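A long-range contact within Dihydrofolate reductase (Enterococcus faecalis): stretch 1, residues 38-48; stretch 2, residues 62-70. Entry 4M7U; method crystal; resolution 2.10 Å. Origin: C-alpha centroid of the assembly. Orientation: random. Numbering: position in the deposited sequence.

Stretch 1, residues 38-48: FFKEKTIHNTL
Stretch 2 (62-70) PLPNRTTIV

Stretch 1 runs from the end of a helix (38-43) through a type II turn, Thr 43 to Asn 46, into a strand at 47-48. His 45 takes the positive phi (59/13) that this turn needs. Stretch 2 makes its own type II turn, Leu 63 to Arg 66, with Asn 65 at 55/25, then enters a strand at 67-70.

The strands are parallel. Thr 47 pairs with Thr 67 and Leu 48 with Thr 68, each with CA atoms 4.7 Å apart. The donor passes from one stretch to the other in turn, as parallel strands require: His 45 N to Asn 65 O, 2.8 Å; Thr 67 N to Asn 46 O, 3.0 Å; Leu 48 N to Thr 67 O, 2.8 Å; Ile 69 N to Leu 48 O, 2.7 Å. Both threonines of the first pair are m and share one sheet face; there Thr 47 CG2 lies 3.6 Å from Ile 69 CD1. Leu 48 (t, p) and Thr 68 (m) share the other, where Leu 48 CD2 reaches Leu 63 CD1 at 4.5 Å.

Arg 66 is the main side-chain link. Its CA-to-CB bond points sideways, but chi1 -55°, chi2 141° (between wells), chi3 178° and chi4 84° carry the guanidinium to the helix end. Arg 66 NE donates to Thr 43 OG1 at 3.0 Å. Thr 43 is p, and Thr 43 OG1 also donates to Phe 39 O at 3.0 Å, so the hydroxyl serves both partners. Arg 66 NH2 makes a weak bond to Lys 40 O at 3.2 Å. Arg 66 NH1 donates to Pro 64 O at a very short 2.3 Å. Ile 44 (t, p) sets CD1 over one guanidinium face, 3.3 Å from Arg 66 NH1.

Leu 63 (m, t) points toward stretch 1. Leu 63 CD1 lies at the Phe 39 ring edge, 3.9 Å from Phe 39 CE2; Phe 39 is t with chi2 88°.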

# COMPACT_ATOMS: atom_id res chain seq x y z
N PHE A 38 1.90 -7.53 10.25
CA PHE A 38 0.55 -7.03 10.03
C PHE A 38 0.26 -6.89 8.52
O PHE A 38 -0.81 -7.25 8.03
CB PHE A 38 0.37 -5.67 10.72
CG PHE A 38 -0.97 -5.02 10.44
CD1 PHE A 38 -2.10 -5.38 11.16
CD2 PHE A 38 -1.08 -4.03 9.47
CE1 PHE A 38 -3.32 -4.78 10.91
CE2 PHE A 38 -2.32 -3.42 9.22
CZ PHE A 38 -3.43 -3.79 9.94
N PHE A 39 1.25 -6.38 7.79
CA PHE A 39 1.13 -6.15 6.36
C PHE A 39 0.92 -7.47 5.63
O PHE A 39 0.09 -7.58 4.71
CB PHE A 39 2.41 -5.46 5.87
CG PHE A 39 2.47 -5.25 4.38
CD1 PHE A 39 1.94 -4.09 3.82
CD2 PHE A 39 3.06 -6.18 3.55
CE1 PHE A 39 2.00 -3.88 2.46
CE2 PHE A 39 3.11 -5.98 2.18
CZ PHE A 39 2.58 -4.83 1.64
N LYS A 40 1.67 -8.49 6.02
CA LYS A 40 1.51 -9.78 5.37
C LYS A 40 0.13 -10.37 5.63
O LYS A 40 -0.46 -10.99 4.74
CB LYS A 40 2.63 -10.75 5.75
CG LYS A 40 3.96 -10.39 5.10
CD LYS A 40 5.03 -11.45 5.37
CE LYS A 40 6.44 -10.89 5.19
NZ LYS A 40 7.46 -11.91 5.58
N GLU A 41 -0.40 -10.15 6.83
CA GLU A 41 -1.73 -10.63 7.18
C GLU A 41 -2.80 -10.01 6.28
O GLU A 41 -3.74 -10.68 5.86
CB GLU A 41 -2.04 -10.30 8.64
CG GLU A 41 -3.51 -10.48 9.02
CD GLU A 41 -3.78 -11.84 9.65
OE1 GLU A 41 -3.02 -12.24 10.56
OE2 GLU A 41 -4.77 -12.50 9.24
N LYS A 42 -2.62 -8.73 5.96
CA LYS A 42 -3.60 -7.99 5.16
C LYS A 42 -3.50 -8.28 3.66
O LYS A 42 -4.47 -8.10 2.92
CB LYS A 42 -3.45 -6.48 5.41
CG LYS A 42 -3.98 -5.99 6.75
CD LYS A 42 -5.52 -5.89 6.72
CE LYS A 42 -6.05 -5.12 7.94
NZ LYS A 42 -6.81 -5.96 8.92
N THR A 43 -2.33 -8.71 3.20
CA THR A 43 -2.14 -8.95 1.77
C THR A 43 -2.17 -10.43 1.37
O THR A 43 -2.41 -10.74 0.20
CB THR A 43 -0.85 -8.29 1.25
OG1 THR A 43 0.28 -8.80 1.96
CG2 THR A 43 -0.91 -6.76 1.43
N ILE A 44 -1.91 -11.33 2.32
CA ILE A 44 -1.87 -12.77 2.06
C ILE A 44 -3.13 -13.24 1.34
O ILE A 44 -4.24 -12.83 1.69
CB ILE A 44 -1.64 -13.61 3.35
CG1 ILE A 44 -1.31 -15.06 3.02
CG2 ILE A 44 -2.83 -13.55 4.28
CD1 ILE A 44 0.10 -15.24 2.51
N HIS A 45 -2.96 -14.03 0.28
CA HIS A 45 -4.07 -14.51 -0.55
C HIS A 45 -4.90 -13.39 -1.18
O HIS A 45 -5.99 -13.65 -1.71
CB HIS A 45 -4.97 -15.48 0.24
CG HIS A 45 -4.21 -16.60 0.88
ND1 HIS A 45 -4.37 -16.96 2.20
CD2 HIS A 45 -3.25 -17.42 0.38
CE1 HIS A 45 -3.56 -17.96 2.49
NE2 HIS A 45 -2.87 -18.26 1.41
N ASN A 46 -4.40 -12.15 -1.15
CA ASN A 46 -5.04 -11.06 -1.89
C ASN A 46 -4.19 -10.59 -3.07
O ASN A 46 -3.27 -11.29 -3.52
CB ASN A 46 -5.36 -9.88 -0.96
CG ASN A 46 -6.52 -10.18 -0.04
OD1 ASN A 46 -7.60 -10.60 -0.48
ND2 ASN A 46 -6.32 -9.96 1.26
N THR A 47 -4.50 -9.41 -3.59
CA THR A 47 -3.68 -8.79 -4.61
C THR A 47 -2.98 -7.55 -4.06
O THR A 47 -3.58 -6.77 -3.32
CB THR A 47 -4.50 -8.45 -5.88
OG1 THR A 47 -5.03 -9.67 -6.42
CG2 THR A 47 -3.61 -7.79 -6.93
N LEU A 48 -1.71 -7.40 -4.40
CA LEU A 48 -0.94 -6.24 -3.97
C LEU A 48 -0.51 -5.43 -5.21
O LEU A 48 0.08 -5.98 -6.14
CB LEU A 48 0.29 -6.71 -3.18
CG LEU A 48 1.24 -5.59 -2.74
CD1 LEU A 48 0.56 -4.72 -1.68
CD2 LEU A 48 2.56 -6.16 -2.22
N PRO A 62 8.55 -10.92 -5.82
CA PRO A 62 7.16 -10.97 -5.34
C PRO A 62 7.03 -11.73 -4.02
O PRO A 62 7.80 -12.67 -3.78
CB PRO A 62 6.43 -11.71 -6.46
CG PRO A 62 7.50 -12.56 -7.11
CD PRO A 62 8.77 -11.76 -7.01
N LEU A 63 6.08 -11.33 -3.18
CA LEU A 63 5.80 -12.07 -1.95
C LEU A 63 4.97 -13.30 -2.30
O LEU A 63 4.03 -13.22 -3.09
CB LEU A 63 5.05 -11.19 -0.95
CG LEU A 63 5.73 -9.90 -0.50
CD1 LEU A 63 4.80 -9.05 0.36
CD2 LEU A 63 7.00 -10.20 0.26
N PRO A 64 5.34 -14.45 -1.73
CA PRO A 64 4.61 -15.70 -2.03
C PRO A 64 3.14 -15.65 -1.60
O PRO A 64 2.77 -14.81 -0.77
CB PRO A 64 5.37 -16.75 -1.21
CG PRO A 64 6.15 -15.98 -0.18
CD PRO A 64 6.49 -14.67 -0.84
N ASN A 65 2.32 -16.54 -2.16
CA ASN A 65 0.92 -16.67 -1.78
C ASN A 65 0.06 -15.39 -1.86
O ASN A 65 -0.95 -15.28 -1.16
CB ASN A 65 0.82 -17.30 -0.39
CG ASN A 65 1.59 -18.61 -0.29
OD1 ASN A 65 1.15 -19.63 -0.82
ND2 ASN A 65 2.73 -18.58 0.40
N ARG A 66 0.48 -14.45 -2.70
CA ARG A 66 -0.33 -13.29 -3.11
C ARG A 66 -0.14 -13.10 -4.60
O ARG A 66 0.87 -13.54 -5.16
CB ARG A 66 0.18 -12.00 -2.46
CG ARG A 66 0.28 -12.03 -0.99
CD ARG A 66 1.51 -11.32 -0.52
NE ARG A 66 1.52 -11.33 0.94
CZ ARG A 66 1.99 -12.34 1.67
NH1 ARG A 66 2.50 -13.41 1.08
NH2 ARG A 66 1.94 -12.26 2.99
N THR A 67 -1.07 -12.40 -5.25
CA THR A 67 -0.81 -11.91 -6.59
C THR A 67 -0.31 -10.48 -6.46
O THR A 67 -0.96 -9.65 -5.82
CB THR A 67 -2.10 -11.92 -7.46
OG1 THR A 67 -2.55 -13.27 -7.63
CG2 THR A 67 -1.83 -11.30 -8.83
N THR A 68 0.85 -10.18 -7.05
CA THR A 68 1.34 -8.81 -7.12
C THR A 68 1.14 -8.22 -8.52
O THR A 68 1.44 -8.89 -9.52
CB THR A 68 2.82 -8.72 -6.76
OG1 THR A 68 3.02 -9.22 -5.43
CG2 THR A 68 3.32 -7.26 -6.84
N ILE A 69 0.61 -7.00 -8.60
CA ILE A 69 0.58 -6.26 -9.87
C ILE A 69 1.60 -5.10 -9.85
O ILE A 69 1.60 -4.29 -8.92
CB ILE A 69 -0.83 -5.69 -10.17
CG1 ILE A 69 -1.87 -6.81 -10.30
CG2 ILE A 69 -0.80 -4.85 -11.44
CD1 ILE A 69 -3.31 -6.32 -10.21
N VAL A 70 2.47 -5.02 -10.86
CA VAL A 70 3.37 -3.87 -10.98
C VAL A 70 2.87 -2.88 -12.04
O VAL A 70 2.53 -3.28 -13.16
CB VAL A 70 4.83 -4.28 -11.27
CG1 VAL A 70 5.69 -3.06 -11.42
CG2 VAL A 70 5.36 -5.14 -10.12